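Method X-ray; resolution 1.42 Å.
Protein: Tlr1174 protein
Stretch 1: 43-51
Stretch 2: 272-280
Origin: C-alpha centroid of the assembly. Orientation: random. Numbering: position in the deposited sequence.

Stretch 1 (43-51) GYGEIAPLP
Stretch 2 272-280: SALEGAIAR

Glu46 on the strand of residues 43-47 reaches the start of the helix that begins at Ala277, and its carboxylate accepts two backbone N-H groups there. Gly276 N donates to Glu46 OE2 (2.8 Å, 159°) and Ala279 N donates to Glu46 OE1 (2.9 Å, 160°). Amides in the first turn of a helix lack helical carbonyl partners, so a buried carboxylate satisfies them well. Water 1 extends the arrangement: it donates to Glu46 OE1 (3.0 Å) and accepts from Ile278 N (2.7 Å). Glu46 is extended, chi1 and chi2 both t and chi3 -7°, which carries the carboxylate to the amides while Glu46 CA lies 5.3 Å from Ala279 CA.

Gly276 holds the N-cap position (phi/psi -93/-173), and its carbonyl O accepts the helical bond from Arg280 N (2.9 Å). An ideal CB on Gly276 would sit only 3.2 Å from Glu46 OE1, a tight fit. The preceding loop is braced by Glu275 (chi1 p, chi2 m, chi3 100°): its OE2 accepts from Ala273 N (2.9 Å), its OE1 from Ser272 OG (2.6 Å). Arg280 NE forms a salt bridge with Glu275 OE1 (3.0 Å). Leu274 has positive phi (52/49).

Apolar contacts extend in both directions along the strand and its continuation. Toward Tyr44, Ile278 (chi1 m, chi2 t) lays CG2 3.5 Å from Gly45 C and 4.1 Å from Tyr44 CB; Tyr44 (chi1 m, chi2 -98°) starts toward the helix, but its end leads away. Past Ile47 and Pro49, whose CA-to-CB bonds point away, Leu50 (chi1 t, chi2 p) points toward the loop, with CD2 4.3 Å from Ala273 CB and CD1 3.7 Å from Ala273 O; the two CA atoms are 6.6 Å apart. The register therefore runs antiparallel, Glu46 with Ala279 and Leu50 with Ala273, burying 409 Å² in total.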

# COMPACT_ATOMS: atom_id res chain seq x y z
N GLY A 43 -21.31 8.94 -7.36
CA GLY A 43 -20.24 8.21 -6.65
C GLY A 43 -18.96 8.42 -7.44
O GLY A 43 -19.00 8.83 -8.61
N TYR A 44 -17.83 8.16 -6.78
CA TYR A 44 -16.50 8.37 -7.41
C TYR A 44 -15.55 7.24 -7.07
O TYR A 44 -15.64 6.67 -6.00
CB TYR A 44 -15.85 9.68 -6.94
CG TYR A 44 -16.60 10.95 -7.28
CD1 TYR A 44 -16.27 11.72 -8.40
CD2 TYR A 44 -17.65 11.36 -6.46
CE1 TYR A 44 -17.00 12.90 -8.66
CE2 TYR A 44 -18.34 12.51 -6.71
CZ TYR A 44 -18.03 13.26 -7.79
OH TYR A 44 -18.81 14.39 -7.97
N GLY A 45 -14.62 6.97 -7.99
CA GLY A 45 -13.61 5.93 -7.75
C GLY A 45 -12.35 6.37 -8.46
O GLY A 45 -12.33 7.30 -9.28
N GLU A 46 -11.27 5.67 -8.11
CA GLU A 46 -9.96 5.97 -8.69
C GLU A 46 -9.24 4.68 -9.06
O GLU A 46 -9.16 3.75 -8.26
CB GLU A 46 -9.14 6.76 -7.68
CG GLU A 46 -7.69 7.03 -8.12
CD GLU A 46 -6.92 7.93 -7.16
OE1 GLU A 46 -7.48 8.50 -6.18
OE2 GLU A 46 -5.66 8.04 -7.38
N ILE A 47 -8.69 4.67 -10.29
CA ILE A 47 -7.88 3.55 -10.82
C ILE A 47 -6.47 4.07 -11.04
O ILE A 47 -6.23 4.92 -11.91
CB ILE A 47 -8.43 3.10 -12.19
CG1 ILE A 47 -9.92 2.71 -12.05
CG2 ILE A 47 -7.64 1.99 -12.82
CD1 ILE A 47 -10.62 2.43 -13.39
N ALA A 48 -5.51 3.58 -10.24
CA ALA A 48 -4.15 4.10 -10.31
C ALA A 48 -3.11 2.99 -10.15
O ALA A 48 -2.40 2.96 -9.14
CB ALA A 48 -3.95 5.16 -9.21
N PRO A 49 -2.95 2.10 -11.14
CA PRO A 49 -1.89 1.11 -11.03
C PRO A 49 -0.52 1.80 -10.92
O PRO A 49 -0.34 2.96 -11.39
CB PRO A 49 -2.00 0.32 -12.32
CG PRO A 49 -2.64 1.30 -13.33
CD PRO A 49 -3.65 2.04 -12.44
N LEU A 50 0.40 1.15 -10.23
CA LEU A 50 1.70 1.77 -9.96
C LEU A 50 2.75 1.13 -10.88
O LEU A 50 2.92 -0.08 -10.85
CB LEU A 50 2.04 1.56 -8.47
CG LEU A 50 3.27 2.26 -7.88
CD1 LEU A 50 3.12 3.77 -7.93
CD2 LEU A 50 3.44 1.82 -6.43
N PRO A 51 3.38 1.93 -11.77
CA PRO A 51 4.37 1.38 -12.71
C PRO A 51 5.41 0.51 -12.00
O PRO A 51 6.00 0.94 -10.99
CB PRO A 51 5.02 2.64 -13.30
CG PRO A 51 3.84 3.65 -13.36
CD PRO A 51 3.21 3.38 -11.97
N SER A 272 0.05 2.62 1.25
CA SER A 272 -0.24 3.48 0.11
C SER A 272 0.50 3.13 -1.16
O SER A 272 1.66 2.74 -1.13
CB SER A 272 0.11 4.92 0.47
OG SER A 272 -0.13 5.79 -0.64
N ALA A 273 -0.16 3.26 -2.29
CA ALA A 273 0.46 3.14 -3.61
C ALA A 273 0.57 4.54 -4.23
O ALA A 273 0.49 4.68 -5.46
CB ALA A 273 -0.42 2.28 -4.50
N LEU A 274 0.75 5.57 -3.39
CA LEU A 274 0.81 6.97 -3.87
C LEU A 274 -0.39 7.30 -4.74
O LEU A 274 -0.27 7.86 -5.85
CB LEU A 274 2.14 7.25 -4.60
CG LEU A 274 3.41 7.05 -3.77
CD1 LEU A 274 4.60 7.39 -4.66
CD2 LEU A 274 3.41 7.89 -2.50
N GLU A 275 -1.55 6.94 -4.22
CA GLU A 275 -2.82 7.20 -4.90
C GLU A 275 -3.39 8.55 -4.43
O GLU A 275 -2.88 9.16 -3.49
CB GLU A 275 -3.82 6.04 -4.64
CG GLU A 275 -4.23 5.86 -3.20
CD GLU A 275 -3.11 5.29 -2.31
OE1 GLU A 275 -2.48 6.10 -1.59
OE2 GLU A 275 -2.92 4.07 -2.32
N GLY A 276 -4.47 9.00 -5.07
CA GLY A 276 -5.01 10.31 -4.71
C GLY A 276 -6.09 10.21 -3.66
O GLY A 276 -6.34 9.12 -3.08
N ALA A 277 -6.74 11.36 -3.38
CA ALA A 277 -7.70 11.45 -2.29
C ALA A 277 -8.96 10.60 -2.49
O ALA A 277 -9.55 10.13 -1.50
CB ALA A 277 -8.09 12.91 -2.10
N ILE A 278 -9.37 10.39 -3.73
CA ILE A 278 -10.56 9.55 -3.95
C ILE A 278 -10.26 8.12 -3.49
O ILE A 278 -10.97 7.56 -2.68
CB ILE A 278 -11.04 9.64 -5.39
CG1 ILE A 278 -11.62 11.04 -5.60
CG2 ILE A 278 -12.07 8.54 -5.68
CD1 ILE A 278 -12.03 11.33 -7.09
N ALA A 279 -9.14 7.56 -3.95
CA ALA A 279 -8.77 6.20 -3.55
C ALA A 279 -8.46 6.13 -2.07
O ALA A 279 -8.87 5.19 -1.40
CB ALA A 279 -7.50 5.78 -4.34
N ARG A 280 -7.70 7.10 -1.55
CA ARG A 280 -7.33 7.03 -0.10
C ARG A 280 -8.60 7.08 0.77
O ARG A 280 -8.69 6.33 1.73
CB ARG A 280 -6.39 8.16 0.33
CG ARG A 280 -5.04 7.99 -0.26
CD ARG A 280 -3.89 8.67 0.49
NE ARG A 280 -2.83 8.83 -0.50
CZ ARG A 280 -1.76 9.62 -0.41
NH1 ARG A 280 -1.54 10.35 0.70
NH2 ARG A 280 -0.91 9.66 -1.43
O HOH W 1 -8.06 11.46 -5.88